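Local coordinates for protein hemolysin BL lytic component L1 (Bacillus cereus, PDB 7NMQ) that forms a lytic component of haemolysin BL, an alpha-helical pore-forming enterotoxin of Bacillus cereus, and probably helps to permeabilise host-cell membranes, at residues Glu179-Arg184 / Asn285-Leu290; Pro174-Glu179 / Ala279-Thr284; Ile32-Val37 / Gly224-Ala229. One frame throughout, in Å; residues are numbered along the deposited sequence.

Contact 1 of 3, residues Glu179-Arg184 / Asn285-Leu290; sequences EIEQLR and NAKETL. With EDO (1,2-ethanediol), chain G.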
ATOM      1  N   GLU A 179     -18.633 -17.912   8.881  1.00 15.23           N
ATOM      2  CA  GLU A 179     -17.344 -18.656   8.799  1.00 15.61           C
ATOM      3  C   GLU A 179     -16.407 -17.905   7.855  1.00 14.47           C
ATOM      4  O   GLU A 179     -15.233 -17.707   8.188  1.00 14.85           O
ATOM      5  CB  GLU A 179     -17.519 -20.094   8.310  1.00 17.50           C
ATOM      6  CG  GLU A 179     -16.252 -20.915   8.287  1.00 20.73           C
ATOM      7  CD  GLU A 179     -16.440 -22.373   7.901  1.00 25.15           C
ATOM      8  OE1 GLU A 179     -17.575 -22.774   7.597  1.00 30.30           O
ATOM      9  OE2 GLU A 179     -15.440 -23.088   7.871  1.00 31.12           O
ATOM     10  N   ILE A 180     -16.904 -17.522   6.679  0.50 14.25           N
ATOM     11  CA  ILE A 180     -16.070 -16.744   5.714  0.50 14.19           C
ATOM     12  C   ILE A 180     -15.569 -15.465   6.383  0.50 14.01           C
ATOM     13  O   ILE A 180     -14.380 -15.193   6.315  0.50 14.69           O
ATOM     14  CB  ILE A 180     -16.850 -16.434   4.433  0.50 15.16           C
ATOM     15  CG1 ILE A 180     -17.128 -17.741   3.685  0.50 16.74           C
ATOM     16  CG2 ILE A 180     -16.126 -15.397   3.585  0.50 13.87           C
ATOM     17  CD1 ILE A 180     -15.915 -18.642   3.561  0.50 19.12           C
ATOM     18  N   GLU A 181     -16.477 -14.693   6.968  1.00 14.73           N
ATOM     19  CA  GLU A 181     -16.116 -13.380   7.564  1.00 14.70           C
ATOM     20  C   GLU A 181     -15.015 -13.589   8.606  1.00 13.67           C
ATOM     21  O   GLU A 181     -14.030 -12.826   8.601  1.00 15.26           O
ATOM     22  CB  GLU A 181     -17.341 -12.728   8.210  1.00 15.83           C
ATOM     23  CG  GLU A 181     -18.310 -12.172   7.187  1.00 17.67           C
ATOM     24  CD  GLU A 181     -19.715 -11.820   7.673  1.00 22.31           C
ATOM     25  OE1 GLU A 181     -20.105 -12.290   8.782  1.00 26.19           O
ATOM     26  OE2 GLU A 181     -20.467 -11.152   6.905  1.00 22.98           O
ATOM     27  N   GLN A 182     -15.136 -14.614   9.426  1.00 14.85           N
ATOM     28  CA  GLN A 182     -14.096 -14.914  10.437  1.00 15.13           C
ATOM     29  C   GLN A 182     -12.774 -15.295   9.766  1.00 14.37           C
ATOM     30  O   GLN A 182     -11.719 -14.827  10.213  1.00 15.43           O
ATOM     31  CB  GLN A 182     -14.517 -16.015  11.412  1.00 17.67           C
ATOM     32  CG  GLN A 182     -13.514 -16.208  12.551  1.00 22.83           C
ATOM     33  CD  GLN A 182     -13.239 -14.950  13.355  1.00 26.45           C
ATOM     34  OE1 GLN A 182     -14.058 -14.497  14.147  1.00 31.97           O
ATOM     35  NE2 GLN A 182     -12.067 -14.357  13.167  1.00 27.65           N
ATOM     36  N   LEU A 183     -12.809 -16.182   8.776  1.00 14.51           N
ATOM     37  CA  LEU A 183     -11.577 -16.643   8.087  1.00 12.94           C
ATOM     38  C   LEU A 183     -10.894 -15.414   7.473  1.00 12.46           C
ATOM     39  O   LEU A 183      -9.653 -15.287   7.547  1.00 12.84           O
ATOM     40  CB  LEU A 183     -11.922 -17.651   6.988  1.00 13.87           C
ATOM     41  CG  LEU A 183     -12.287 -19.039   7.491  1.00 14.82           C
ATOM     42  CD1 LEU A 183     -12.806 -19.913   6.353  1.00 16.47           C
ATOM     43  CD2 LEU A 183     -11.104 -19.675   8.189  1.00 17.09           C
ATOM     44  N   ARG A 184     -11.630 -14.543   6.814  1.00 12.40           N
ATOM     45  CA  ARG A 184     -11.033 -13.371   6.133  1.00 12.52           C
ATOM     46  C   ARG A 184     -10.432 -12.408   7.169  1.00 13.21           C
ATOM     47  O   ARG A 184      -9.354 -11.856   6.912  1.00 14.02           O
ATOM     48  CB  ARG A 184     -12.079 -12.687   5.263  1.00 12.39           C
ATOM     49  CG  ARG A 184     -12.399 -13.433   3.976  1.00 12.76           C
ATOM     50  CD  ARG A 184     -11.170 -13.625   3.077  1.00 12.10           C
ATOM     51  NE  ARG A 184     -10.486 -12.383   2.733  1.00 13.12           N
ATOM     52  CZ  ARG A 184     -10.924 -11.471   1.887  1.00 13.33           C
ATOM     53  NH1 ARG A 184     -12.062 -11.670   1.248  1.00 15.76           N
ATOM     54  NH2 ARG A 184     -10.230 -10.343   1.693  1.00 16.30           N
ATOM     55  N   ASN A 285     -16.922 -12.944   0.449  0.50 11.64           N
ATOM     56  CA  ASN A 285     -15.487 -12.713   0.176  0.50 11.72           C
ATOM     57  C   ASN A 285     -15.316 -11.322  -0.440  0.50 11.42           C
ATOM     58  O   ASN A 285     -14.448 -10.571   0.031  0.50 11.87           O
ATOM     59  CB  ASN A 285     -14.958 -13.815  -0.743  0.50 12.76           C
ATOM     60  CG  ASN A 285     -13.490 -13.687  -1.051  0.50 13.61           C
ATOM     61  OD1 ASN A 285     -12.695 -13.817  -0.143  0.50 14.70           O
ATOM     62  ND2 ASN A 285     -13.154 -13.555  -2.329  0.50 15.89           N
ATOM     63  N   ALA A 286     -16.087 -11.018  -1.476  1.00 11.10           N
ATOM     64  CA  ALA A 286     -15.984  -9.712  -2.154  1.00 10.84           C
ATOM     65  C   ALA A 286     -16.330  -8.598  -1.165  1.00 11.01           C
ATOM     66  O   ALA A 286     -15.686  -7.546  -1.216  1.00 11.53           O
ATOM     67  CB  ALA A 286     -16.803  -9.683  -3.401  1.00 11.68           C
ATOM     68  N   LYS A 287     -17.357  -8.786  -0.355  1.00 10.88           N
ATOM     69  CA  LYS A 287     -17.793  -7.736   0.581  1.00 11.26           C
ATOM     70  C   LYS A 287     -16.602  -7.370   1.465  1.00 11.89           C
ATOM     71  O   LYS A 287     -16.361  -6.171   1.704  1.00 12.57           O
ATOM     72  CB  LYS A 287     -18.956  -8.287   1.395  1.00 12.62           C
ATOM     73  CG  LYS A 287     -19.522  -7.311   2.391  1.00 14.60           C
ATOM     74  CD  LYS A 287     -20.782  -7.842   3.034  1.00 17.27           C
ATOM     75  CE  LYS A 287     -20.596  -9.094   3.837  1.00 21.28           C
ATOM     76  NZ  LYS A 287     -19.812  -8.956   5.074  1.00 26.44           N
ATOM     77  N   GLU A 288     -15.920  -8.367   1.970  1.00 11.09           N
ATOM     78  CA  GLU A 288     -14.820  -8.124   2.904  1.00 11.79           C
ATOM     79  C   GLU A 288     -13.714  -7.350   2.176  1.00 12.28           C
ATOM     80  O   GLU A 288     -13.190  -6.355   2.711  1.00 12.45           O
ATOM     81  CB  GLU A 288     -14.329  -9.418   3.517  1.00 12.82           C
ATOM     82  CG  GLU A 288     -15.369 -10.094   4.400  1.00 15.40           C
ATOM     83  CD  GLU A 288     -15.875  -9.130   5.490  1.00 21.65           C
ATOM     84  OE1 GLU A 288     -15.050  -8.584   6.267  1.00 27.23           O
ATOM     85  OE2 GLU A 288     -17.083  -8.810   5.476  1.00 26.91           O
ATOM     86  N   THR A 289     -13.346  -7.799   0.995  1.00 11.18           N
ATOM     87  CA  THR A 289     -12.266  -7.163   0.233  1.00 10.43           C
ATOM     88  C   THR A 289     -12.648  -5.724  -0.084  1.00 11.17           C
ATOM     89  O   THR A 289     -11.784  -4.838  -0.050  1.00 11.98           O
ATOM     90  CB  THR A 289     -11.915  -7.959  -1.011  1.00 11.59           C
ATOM     91  OG1 THR A 289     -11.456  -9.241  -0.592  1.00 14.60           O
ATOM     92  CG2 THR A 289     -10.871  -7.229  -1.826  1.00 12.44           C
ATOM     93  N   LEU A 290     -13.890  -5.450  -0.466  1.00 11.13           N
ATOM     94  CA  LEU A 290     -14.223  -4.054  -0.855  1.00 10.76           C
ATOM     95  C   LEU A 290     -14.042  -3.128   0.349  1.00 11.07           C
ATOM     96  O   LEU A 290     -13.683  -1.974   0.090  1.00 11.77           O
ATOM     97  CB  LEU A 290     -15.657  -3.969  -1.340  1.00 11.82           C
ATOM     98  CG  LEU A 290     -15.940  -4.632  -2.688  1.00 13.53           C
ATOM     99  CD1 LEU A 290     -17.392  -4.430  -3.086  1.00 16.64           C
ATOM    100  CD2 LEU A 290     -15.022  -4.188  -3.778  1.00 16.31           C
TER
HETATM  101  C1  EDO G 506      -6.616  -9.758   3.752  1.00 30.99           C
HETATM  102  O1  EDO G 506      -5.480 -10.503   3.450  1.00 33.60           O
HETATM  103  C2  EDO G 506      -7.877 -10.458   3.448  1.00 29.78           C
HETATM  104  O2  EDO G 506      -8.315 -11.483   4.324  1.00 23.80           O

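Contact 2 of 3, residues Pro174-Glu179 / Ala279-Thr284; sequences PQLQAE and AVLSLT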
ATOM      1  N   PRO A 174     -26.426 -18.695   7.027  1.00 17.50           N
ATOM      2  CA  PRO A 174     -25.854 -17.728   7.978  1.00 17.65           C
ATOM      3  C   PRO A 174     -24.552 -18.232   8.608  1.00 17.66           C
ATOM      4  O   PRO A 174     -23.616 -17.414   8.777  1.00 17.56           O
ATOM      5  CB  PRO A 174     -27.018 -17.535   8.950  1.00 18.36           C
ATOM      6  CG  PRO A 174     -28.244 -17.772   8.088  1.00 18.65           C
ATOM      7  CD  PRO A 174     -27.863 -18.955   7.238  1.00 17.91           C
ATOM      8  N   GLN A 175     -24.435 -19.512   8.915  1.00 18.59           N
ATOM      9  CA  GLN A 175     -23.221 -20.058   9.573  1.00 18.44           C
ATOM     10  C   GLN A 175     -22.081 -20.004   8.546  1.00 17.11           C
ATOM     11  O   GLN A 175     -20.939 -19.673   8.904  1.00 17.59           O
ATOM     12  CB  GLN A 175     -23.482 -21.459  10.129  1.00 21.98           C
ATOM     13  CG  GLN A 175     -22.294 -22.110  10.809  1.00 28.15           C
ATOM     14  CD  GLN A 175     -22.664 -23.298  11.674  1.00 32.51           C
ATOM     15  OE1 GLN A 175     -23.741 -23.898  11.567  1.00 45.99           O
ATOM     16  NE2 GLN A 175     -21.748 -23.657  12.558  1.00 40.67           N
ATOM     17  N   LEU A 176     -22.400 -20.249   7.279  1.00 16.94           N
ATOM     18  CA  LEU A 176     -21.375 -20.216   6.217  1.00 16.13           C
ATOM     19  C   LEU A 176     -20.855 -18.783   6.060  1.00 15.43           C
ATOM     20  O   LEU A 176     -19.611 -18.572   5.984  1.00 15.99           O
ATOM     21  CB  LEU A 176     -21.966 -20.732   4.910  1.00 18.10           C
ATOM     22  CG  LEU A 176     -20.965 -20.841   3.775  1.00 19.87           C
ATOM     23  CD1 LEU A 176     -19.785 -21.735   4.162  1.00 21.92           C
ATOM     24  CD2 LEU A 176     -21.635 -21.344   2.501  1.00 20.27           C
ATOM     25  N   GLN A 177     -21.763 -17.815   5.989  0.50 15.32           N
ATOM     26  CA  GLN A 177     -21.383 -16.386   5.879  0.50 14.81           C
ATOM     27  C   GLN A 177     -20.476 -16.024   7.055  0.50 14.77           C
ATOM     28  O   GLN A 177     -19.439 -15.382   6.834  0.50 14.47           O
ATOM     29  CB  GLN A 177     -22.612 -15.486   5.877  0.50 15.38           C
ATOM     30  CG  GLN A 177     -22.222 -14.024   5.907  0.50 16.04           C
ATOM     31  CD  GLN A 177     -23.415 -13.147   6.164  0.50 17.17           C
ATOM     32  OE1 GLN A 177     -24.495 -13.395   5.657  0.50 18.72           O
ATOM     33  NE2 GLN A 177     -23.226 -12.108   6.957  0.50 18.48           N
ATOM     34  N   ALA A 178     -20.853 -16.411   8.268  1.00 15.50           N
ATOM     35  CA  ALA A 178     -20.091 -16.033   9.483  1.00 15.79           C
ATOM     36  C   ALA A 178     -18.711 -16.684   9.406  1.00 15.56           C
ATOM     37  O   ALA A 178     -17.725 -16.034   9.791  1.00 16.73           O
ATOM     38  CB  ALA A 178     -20.851 -16.463  10.700  1.00 17.82           C
ATOM     39  N   GLU A 179     -18.633 -17.912   8.881  1.00 15.23           N
ATOM     40  CA  GLU A 179     -17.344 -18.656   8.799  1.00 15.61           C
ATOM     41  C   GLU A 179     -16.407 -17.905   7.855  1.00 14.47           C
ATOM     42  O   GLU A 179     -15.233 -17.707   8.188  1.00 14.85           O
ATOM     43  CB  GLU A 179     -17.519 -20.094   8.310  1.00 17.50           C
ATOM     44  CG  GLU A 179     -16.252 -20.915   8.287  1.00 20.73           C
ATOM     45  CD  GLU A 179     -16.440 -22.373   7.901  1.00 25.15           C
ATOM     46  OE1 GLU A 179     -17.575 -22.774   7.597  1.00 30.30           O
ATOM     47  OE2 GLU A 179     -15.440 -23.088   7.871  1.00 31.12           O
ATOM     48  N   ALA A 279     -22.383 -18.838  -4.088  1.00 12.52           N
ATOM     49  CA  ALA A 279     -22.697 -17.409  -4.223  1.00 11.91           C
ATOM     50  C   ALA A 279     -22.522 -16.748  -2.858  1.00 12.21           C
ATOM     51  O   ALA A 279     -22.008 -15.654  -2.801  1.00 11.91           O
ATOM     52  CB  ALA A 279     -24.100 -17.189  -4.737  1.00 13.49           C
ATOM     53  N   VAL A 280     -22.986 -17.364  -1.794  1.00 12.22           N
ATOM     54  CA  VAL A 280     -22.787 -16.776  -0.442  1.00 13.37           C
ATOM     55  C   VAL A 280     -21.290 -16.585  -0.209  1.00 13.11           C
ATOM     56  O   VAL A 280     -20.859 -15.533   0.300  1.00 13.55           O
ATOM     57  CB  VAL A 280     -23.412 -17.661   0.631  1.00 16.04           C
ATOM     58  CG1 VAL A 280     -23.012 -17.190   2.018  1.00 17.94           C
ATOM     59  CG2 VAL A 280     -24.904 -17.692   0.430  1.00 18.27           C
ATOM     60  N   LEU A 281     -20.509 -17.589  -0.544  1.00 13.43           N
ATOM     61  CA  LEU A 281     -19.057 -17.523  -0.333  1.00 13.56           C
ATOM     62  C   LEU A 281     -18.487 -16.381  -1.148  1.00 13.07           C
ATOM     63  O   LEU A 281     -17.657 -15.583  -0.628  1.00 13.54           O
ATOM     64  CB  LEU A 281     -18.429 -18.856  -0.721  1.00 15.41           C
ATOM     65  CG  LEU A 281     -18.634 -19.943   0.310  1.00 18.51           C
ATOM     66  CD1 LEU A 281     -18.302 -21.297  -0.237  1.00 20.22           C
ATOM     67  CD2 LEU A 281     -17.879 -19.706   1.570  1.00 22.53           C
ATOM     68  N   SER A 282     -18.789 -16.336  -2.430  1.00 11.48           N
ATOM     69  CA  SER A 282     -18.109 -15.366  -3.308  1.00 11.66           C
ATOM     70  C   SER A 282     -18.554 -13.952  -2.931  1.00 11.46           C
ATOM     71  O   SER A 282     -17.698 -13.059  -2.934  1.00 12.00           O
ATOM     72  CB  SER A 282     -18.321 -15.691  -4.759  1.00 14.58           C
ATOM     73  OG  SER A 282     -19.661 -15.546  -5.129  1.00 15.65           O
ATOM     74  N   LEU A 283     -19.832 -13.748  -2.684  1.00 10.80           N
ATOM     75  CA  LEU A 283     -20.304 -12.405  -2.341  1.00 10.74           C
ATOM     76  C   LEU A 283     -19.739 -11.972  -1.000  1.00 10.31           C
ATOM     77  O   LEU A 283     -19.411 -10.757  -0.861  1.00 10.89           O
ATOM     78  CB  LEU A 283     -21.823 -12.373  -2.310  1.00 11.79           C
ATOM     79  CG  LEU A 283     -22.444 -12.626  -3.679  1.00 13.48           C
ATOM     80  CD1 LEU A 283     -23.929 -12.700  -3.487  1.00 16.65           C
ATOM     81  CD2 LEU A 283     -22.076 -11.553  -4.705  1.00 15.23           C
ATOM     82  N   THR A 284     -19.649 -12.867  -0.046  1.00 10.68           N
ATOM     83  CA  THR A 284     -19.147 -12.490   1.295  1.00 10.66           C
ATOM     84  C   THR A 284     -17.658 -12.145   1.192  1.00 11.06           C
ATOM     85  O   THR A 284     -17.177 -11.179   1.765  1.00 10.91           O
ATOM     86  CB  THR A 284     -19.418 -13.578   2.328  1.00 11.12           C
ATOM     87  OG1 THR A 284     -20.823 -13.841   2.347  1.00 13.13           O
ATOM     88  CG2 THR A 284     -18.978 -13.143   3.704  1.00 12.15           C
TER

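Contact 3 of 3, residues Ile32-Val37 / Gly224-Ala229; sequences IKQPNV and GTATPA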
ATOM      1  N   ILE A  32     -10.347  -8.190  -9.775  1.00 12.41           N
ATOM      2  CA  ILE A  32     -10.365  -8.290 -11.268  1.00 13.46           C
ATOM      3  C   ILE A  32     -10.633  -9.743 -11.667  1.00 13.67           C
ATOM      4  O   ILE A  32     -11.293  -9.979 -12.705  1.00 15.16           O
ATOM      5  CB  ILE A  32      -9.062  -7.695 -11.855  1.00 14.04           C
ATOM      6  CG1 ILE A  32      -9.100  -6.174 -11.693  1.00 15.87           C
ATOM      7  CG2 ILE A  32      -8.854  -8.131 -13.311  1.00 15.54           C
ATOM      8  CD1 ILE A  32      -7.795  -5.505 -11.908  1.00 18.66           C
ATOM      9  N   LYS A  33     -10.159 -10.706 -10.915  1.00 13.40           N
ATOM     10  CA  LYS A  33     -10.274 -12.135 -11.298  1.00 14.80           C
ATOM     11  C   LYS A  33     -11.586 -12.736 -10.803  1.00 14.28           C
ATOM     12  O   LYS A  33     -11.940 -13.780 -11.287  1.00 16.85           O
ATOM     13  CB  LYS A  33      -9.047 -12.900 -10.786  1.00 17.14           C
ATOM     14  CG  LYS A  33      -7.858 -12.890 -11.750  1.00 23.84           C
ATOM     15  CD  LYS A  33      -6.795 -13.909 -11.458  1.00 28.75           C
ATOM     16  CE  LYS A  33      -6.933 -15.232 -12.183  1.00 32.21           C
ATOM     17  NZ  LYS A  33      -5.952 -16.217 -11.663  1.00 31.94           N
ATOM     18  N   GLN A  34     -12.305 -12.102  -9.900  1.00 13.01           N
ATOM     19  CA  GLN A  34     -13.547 -12.684  -9.386  1.00 13.43           C
ATOM     20  C   GLN A  34     -14.653 -12.423 -10.401  1.00 14.77           C
ATOM     21  O   GLN A  34     -14.936 -11.277 -10.745  1.00 14.94           O
ATOM     22  CB  GLN A  34     -13.895 -12.081  -8.041  1.00 14.93           C
ATOM     23  CG  GLN A  34     -15.138 -12.737  -7.504  1.00 17.96           C
ATOM     24  CD  GLN A  34     -15.132 -13.012  -6.035  1.00 18.27           C
ATOM     25  OE1 GLN A  34     -14.148 -13.406  -5.427  1.00 20.64           O
ATOM     26  NE2 GLN A  34     -16.253 -12.719  -5.433  1.00 18.09           N
ATOM     27  N   PRO A  35     -15.310 -13.466 -10.939  1.00 15.24           N
ATOM     28  CA  PRO A  35     -16.355 -13.226 -11.931  1.00 15.20           C
ATOM     29  C   PRO A  35     -17.663 -12.742 -11.313  1.00 14.61           C
ATOM     30  O   PRO A  35     -17.827 -12.810 -10.099  1.00 14.03           O
ATOM     31  CB  PRO A  35     -16.557 -14.591 -12.563  1.00 16.23           C
ATOM     32  CG  PRO A  35     -16.243 -15.524 -11.457  1.00 16.68           C
ATOM     33  CD  PRO A  35     -15.061 -14.900 -10.730  1.00 16.91           C
ATOM     34  N   ASN A  36     -18.527 -12.218 -12.180  1.00 14.18           N
ATOM     35  CA  ASN A  36     -19.924 -11.904 -11.788  1.00 13.50           C
ATOM     36  C   ASN A  36     -20.526 -13.122 -11.101  1.00 13.92           C
ATOM     37  O   ASN A  36     -20.356 -14.277 -11.585  1.00 16.00           O
ATOM     38  CB  ASN A  36     -20.759 -11.403 -12.956  1.00 15.06           C
ATOM     39  CG  ASN A  36     -20.520  -9.963 -13.347  1.00 16.05           C
ATOM     40  OD1 ASN A  36     -19.595  -9.321 -12.856  1.00 15.97           O
ATOM     41  ND2 ASN A  36     -21.363  -9.449 -14.232  1.00 17.70           N
ATOM     42  N   VAL A  37     -21.250 -12.904 -10.031  1.00 12.19           N
ATOM     43  CA  VAL A  37     -21.789 -14.051  -9.251  1.00 12.73           C
ATOM     44  C   VAL A  37     -22.783 -14.814 -10.117  1.00 12.92           C
ATOM     45  O   VAL A  37     -23.670 -14.229 -10.743  1.00 13.27           O
ATOM     46  CB  VAL A  37     -22.412 -13.591  -7.931  1.00 12.84           C
ATOM     47  CG1 VAL A  37     -23.638 -12.707  -8.097  1.00 13.24           C
ATOM     48  CG2 VAL A  37     -22.774 -14.758  -7.042  1.00 13.43           C
ATOM     49  N   GLY A 224     -16.355 -19.574  -8.219  1.00 21.29           N
ATOM     50  CA  GLY A 224     -16.615 -18.131  -8.407  1.00 21.30           C
ATOM     51  C   GLY A 224     -15.994 -17.273  -7.335  1.00 18.32           C
ATOM     52  O   GLY A 224     -16.138 -16.023  -7.404  1.00 20.07           O
ATOM     53  N   THR A 225     -15.132 -17.827  -6.475  1.00 16.26           N
ATOM     54  CA  THR A 225     -14.419 -17.030  -5.445  1.00 15.49           C
ATOM     55  C   THR A 225     -12.938 -16.977  -5.798  1.00 14.55           C
ATOM     56  O   THR A 225     -12.296 -18.009  -5.945  1.00 15.10           O
ATOM     57  CB  THR A 225     -14.609 -17.619  -4.055  1.00 16.51           C
ATOM     58  OG1 THR A 225     -15.980 -17.630  -3.677  1.00 18.62           O
ATOM     59  CG2 THR A 225     -13.873 -16.821  -3.013  1.00 17.72           C
ATOM     60  N   ALA A 226     -12.381 -15.775  -5.924  1.00 13.67           N
ATOM     61  CA  ALA A 226     -10.934 -15.561  -6.139  1.00 12.73           C
ATOM     62  C   ALA A 226     -10.256 -15.332  -4.793  1.00 13.17           C
ATOM     63  O   ALA A 226     -10.717 -14.500  -3.977  1.00 14.74           O
ATOM     64  CB  ALA A 226     -10.723 -14.412  -7.085  1.00 14.19           C
ATOM     65  N   THR A 227      -9.137 -16.008  -4.595  1.00 13.66           N
ATOM     66  CA  THR A 227      -8.407 -16.008  -3.296  1.00 15.54           C
ATOM     67  C   THR A 227      -6.919 -16.004  -3.616  1.00 15.39           C
ATOM     68  O   THR A 227      -6.475 -16.858  -4.388  1.00 15.75           O
ATOM     69  CB  THR A 227      -8.808 -17.278  -2.513  1.00 20.42           C
ATOM     70  OG1 THR A 227     -10.217 -17.254  -2.281  1.00 23.28           O
ATOM     71  CG2 THR A 227      -8.142 -17.441  -1.174  1.00 23.79           C
ATOM     72  N   PRO A 228      -6.118 -15.062  -3.065  1.00 16.29           N
ATOM     73  CA  PRO A 228      -4.679 -15.118  -3.247  1.00 14.83           C
ATOM     74  C   PRO A 228      -4.003 -16.144  -2.344  1.00 14.20           C
ATOM     75  O   PRO A 228      -4.496 -16.466  -1.287  1.00 15.09           O
ATOM     76  CB  PRO A 228      -4.138 -13.756  -2.867  1.00 16.44           C
ATOM     77  CG  PRO A 228      -5.261 -13.070  -2.216  1.00 18.37           C
ATOM     78  CD  PRO A 228      -6.533 -13.872  -2.324  1.00 17.47           C
ATOM     79  N   ALA A 229      -2.831 -16.580  -2.785  1.00 12.77           N
ATOM     80  CA  ALA A 229      -1.893 -17.369  -1.978  1.00 11.91           C
ATOM     81  C   ALA A 229      -0.475 -16.990  -2.376  1.00 12.07           C
ATOM     82  O   ALA A 229      -0.279 -16.489  -3.473  1.00 14.12           O
ATOM     83  CB  ALA A 229      -2.118 -18.835  -2.230  1.00 12.77           C
TER
HETATM   84  O   HOH W   1     -18.233 -14.910  -8.617  1.00 20.12           O

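Contact 1 of 3, residues Glu179-Arg184 / Asn285-Leu290
R184 reaches from helix 173-200 to helix 275-325 and holds N285 and T289. Its CB lies 4.1 Å from O2 of a bound 1,2-ethanediol, and R184 CG, anti to the carbonyl carbon, is 4.1 Å from N285 OD1. The bend at chi2 (-59°) places CD beside the same OD1, and that at chi3 (-56°) places NE where its N-H meets the diol. R184 NE donates to the diol O2 at 2.8 Å, and that hydroxyl donates in turn to R184 O; the ethanediol, probably from the crystallisation liquor, thus bridges side chain and backbone, and it also bonds to Q187 NE2. At the tip the guanidinium is end-on to T289: NH2 at 2.8 Å and NH1 at 3.1 Å both bond to T289 OG1, which sits close to the guanidinium plane and is therefore gripped twice. NH1 has a further, weak bond to N285 O at 2.9 Å. Its approach to N285 OD1 is doubtful as a bond, since N285 has two deposited conformers; in the same conformer N285 ND2 turns to A226 O. E288 CB lies over one face of the guanidinium, nearest NH1.

A second polar cluster flanks these bonds. K287 NZ forms salt bridges with E181 OE2 at 2.9 Å and, within its own segment, with E288 OE2 at 2.8 Å; lying between the two carboxylates, it probably offsets their mutual repulsion. With segment axes 38° from parallel, the pair is a polar helix-helix interface, held by the bonds of R184 and by the E181-K287-E288 salt-bridge network, within the elongated helical bundle of this ClyA-like toxin family.

Contact 2 of 3, residues Pro174-Glu179 / Ala279-Thr284
L176 is the first residue of segment 174-179 to meet the other helix, pushing its branched end against L281 and V280. Its CG is anti to the backbone N (chi1 -176°), and both methyls beyond it find partners. L176 CD1 packs on L281 CD2 at 3.8 Å, while L176 CD2 lies 4.0 Å from L281 CG; the two leucine side chains cross at about a right angle. L176 CD2 also approaches V280 CG1, more loosely, at 4.4 Å.

Q177 follows, and its contact is made by the aliphatic root of the side chain. Q177 CB rests 4.2 Å from V280 CG1, and Q177 CG passes over T284, 3.8 Å from its OG1. The methyl of T284 fits beside the helix backbone, with T284 CG2 3.9 Å from Q177 O. The threonine hydroxyl is not spent on Q177: T284 OG1 donates to V280 O at 2.7 Å, one turn back. That carbonyl also takes the helical bond from T284 N, the two donors arriving from opposite faces of its plane. Q177 in turn sends its amide along its own helix, NE2 bonding to E181 OE2.

The segments run 34° from parallel and meet mainly through apolar and aliphatic atoms, without a hydrogen bond between them. Helix 161-169 closes one flank, with L166 on V280 and T163 on Q177, while helix 247-272 contributes L269, which touches both E179 and L281, and S270 beside L281. On the far side of helix 275-325, V37 and L39 of the loop after helix 10-33 lie against A279, so this part of the helix is wrapped by helices and loop together.

Contact 3 of 3, residues Ile32-Val37 / Gly224-Ala229
Q34 and A226 share the one direct hydrogen bond of this contact. A226 N donates to Q34 OE1 at 3.0 Å, nearly straight at 170°, though the N-H comes from above the amide plane, 38° out of it. The same oxygen accepts from N285 ND2, while Q34 NE2 donates to S282 O, so both ends of the amide are held and its rotation is fixed. Water supplies a second polar link, donating to P35 O at 2.6 Å and to G224 O at 2.7 Å.

Q34 is the first residue past the end of helix 10-33, and segment 224-229 opens the second strand of the antiparallel two-stranded hairpin formed by 217-222 and 225-230. G224, with positive phi, stands at its turn. The contact thus pins the start of that strand to the chain leaving the helix.

Van der Waals contacts complete it. A chi1 of -177° sets Q34 CG anti to the backbone N, where it rests 3.4 Å from G224 O, and P35 CD lies 3.7 Å from the same oxygen. A226 CB lies 4.3 Å from K33 CB and 4.1 Å from Q34 CB.

In the fold
Along the chain the segments come in the order 32-37, 174-179, 179-184, 224-229, 279-284 and 285-290, so all three contacts interlock. Contacts 1 and 2 are successive steps of one interface between helices 173-200 and 275-325, their centres about 8 Å apart and E179 common to both. Contact 3 lies about 12 Å from the centre of contact 1 and 14 Å from that of contact 2, against helix 275-325. All lie on one side of the chain's centre. Helix 275-325 thus joins the partner helix to the small hairpin, whose second strand runs into a predicted transmembrane segment, consistent with a part that may enter the membrane.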